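Local coordinates for protein arabinose metabolism transcriptional repressor (Bacillus subtilis, PDB 5D4S) that binds operator DNA through a GntR-family winged helix-turn-helix domain and probably represses transcription of arabinose-metabolism genes, at residues Gln27-Ile32 with Ile68-Ser73. Sequence-based numbering, arbitrary orientation.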
# COMPACT_ATOMS: atom_id res chain seq x y z
N GLN B 27 11.33 -0.29 5.55
CA GLN B 27 12.75 -0.10 5.26
C GLN B 27 12.96 0.11 3.76
O GLN B 27 13.76 0.95 3.34
CB GLN B 27 13.57 -1.29 5.76
CG GLN B 27 13.46 -1.48 7.26
CD GLN B 27 14.23 -2.69 7.74
OE1 GLN B 27 15.39 -2.88 7.39
NE2 GLN B 27 13.59 -3.51 8.58
N VAL B 28 12.23 -0.66 2.95
CA VAL B 28 12.35 -0.52 1.50
C VAL B 28 11.86 0.87 1.09
O VAL B 28 12.51 1.55 0.30
CB VAL B 28 11.59 -1.60 0.76
CG1 VAL B 28 11.54 -1.29 -0.72
CG2 VAL B 28 12.26 -2.94 0.99
N LYS B 29 10.73 1.30 1.66
CA LYS B 29 10.23 2.67 1.45
C LYS B 29 11.29 3.72 1.79
O LYS B 29 11.46 4.69 1.05
CB LYS B 29 8.98 2.93 2.30
CG LYS B 29 7.72 2.36 1.73
CD LYS B 29 6.52 2.42 2.69
CE LYS B 29 6.14 3.85 3.03
NZ LYS B 29 4.96 3.88 3.95
N GLU B 30 11.95 3.56 2.93
CA GLU B 30 12.97 4.51 3.37
C GLU B 30 14.14 4.56 2.39
O GLU B 30 14.63 5.64 2.06
CB GLU B 30 13.48 4.16 4.77
CG GLU B 30 12.82 4.98 5.86
CD GLU B 30 13.44 4.75 7.23
OE1 GLU B 30 14.54 4.15 7.31
OE2 GLU B 30 12.83 5.18 8.23
N GLU B 31 14.58 3.40 1.92
CA GLU B 31 15.71 3.37 0.99
C GLU B 31 15.32 4.02 -0.35
O GLU B 31 15.99 4.92 -0.84
CB GLU B 31 16.21 1.94 0.80
CG GLU B 31 17.40 1.79 -0.15
CD GLU B 31 18.72 2.14 0.50
OE1 GLU B 31 18.73 2.38 1.72
OE2 GLU B 31 19.75 2.16 -0.21
N ILE B 32 14.20 3.57 -0.91
CA ILE B 32 13.77 4.12 -2.19
C ILE B 32 13.57 5.63 -2.07
O ILE B 32 14.01 6.38 -2.94
CB ILE B 32 12.48 3.45 -2.68
CG1 ILE B 32 12.78 1.98 -3.03
CG2 ILE B 32 11.97 4.14 -3.94
CD1 ILE B 32 11.55 1.19 -3.55
N ILE B 68 6.19 0.44 -2.73
CA ILE B 68 5.99 1.32 -3.87
C ILE B 68 4.59 1.90 -3.83
O ILE B 68 4.40 3.09 -4.10
CB ILE B 68 6.25 0.57 -5.18
CG1 ILE B 68 7.76 0.38 -5.36
CG2 ILE B 68 5.65 1.34 -6.36
CD1 ILE B 68 8.14 -0.49 -6.54
N GLY B 69 3.61 1.09 -3.46
CA GLY B 69 2.23 1.55 -3.39
C GLY B 69 2.08 2.68 -2.39
O GLY B 69 1.39 3.67 -2.67
N ASP B 70 2.73 2.56 -1.24
CA ASP B 70 2.68 3.66 -0.28
C ASP B 70 3.32 4.91 -0.88
O ASP B 70 2.80 6.02 -0.72
CB ASP B 70 3.40 3.31 1.02
CG ASP B 70 2.64 2.33 1.89
OD1 ASP B 70 1.58 1.81 1.45
OD2 ASP B 70 3.11 2.09 3.03
N LEU B 71 4.46 4.74 -1.54
CA LEU B 71 5.16 5.91 -2.08
C LEU B 71 4.39 6.60 -3.22
O LEU B 71 4.43 7.82 -3.35
CB LEU B 71 6.57 5.52 -2.54
CG LEU B 71 7.54 5.14 -1.42
CD1 LEU B 71 8.88 4.64 -1.97
CD2 LEU B 71 7.78 6.32 -0.47
N VAL B 72 3.68 5.82 -4.05
CA VAL B 72 2.80 6.38 -5.08
C VAL B 72 1.69 7.15 -4.39
O VAL B 72 1.39 8.29 -4.76
CB VAL B 72 2.22 5.27 -5.98
CG1 VAL B 72 1.09 5.80 -6.89
CG2 VAL B 72 3.34 4.65 -6.81
N SER B 73 1.11 6.53 -3.38
CA SER B 73 0.09 7.18 -2.56
C SER B 73 0.59 8.51 -1.97
O SER B 73 -0.19 9.44 -1.78
CB SER B 73 -0.36 6.25 -1.44
OG SER B 73 -1.15 6.93 -0.50
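K29 and D70 form the polar part of this contact: NZ of K29 donates a hydrogen bond within a salt bridge to OD2 of D70, at 2.7 Å. The amino group meets the anti side of that oxygen, 15° out of the carboxylate plane. The lysine chain bends at chi3 (63°), and the two side chains cross at about a right angle, bringing CE of K29 to 3.4 Å from CB of D70. K66, one turn earlier, makes a second, long and weak ion pair with OD1 of D70. An alanine in place of K29 would probably leave the D70 carboxylate without its close cationic partner and open a gap beside L71, where the lysine CG now lies 4.2 Å from the leucine CG. The apolar part is buried: CD1 of L71 rests 3.7 Å from CG2 of I32, while CD1 of I32 reaches CG1 of I68 more loosely, at 4.3 Å. L71 also touches L77 of strand 77-80, and I68 touches L53 of helix 50-57. Helices 24-35 and 61-74, their local axes 9.7 Å apart and crossing at -53°, thus pack as the first and third helices of a GntR-type winged helix-turn-helix domain.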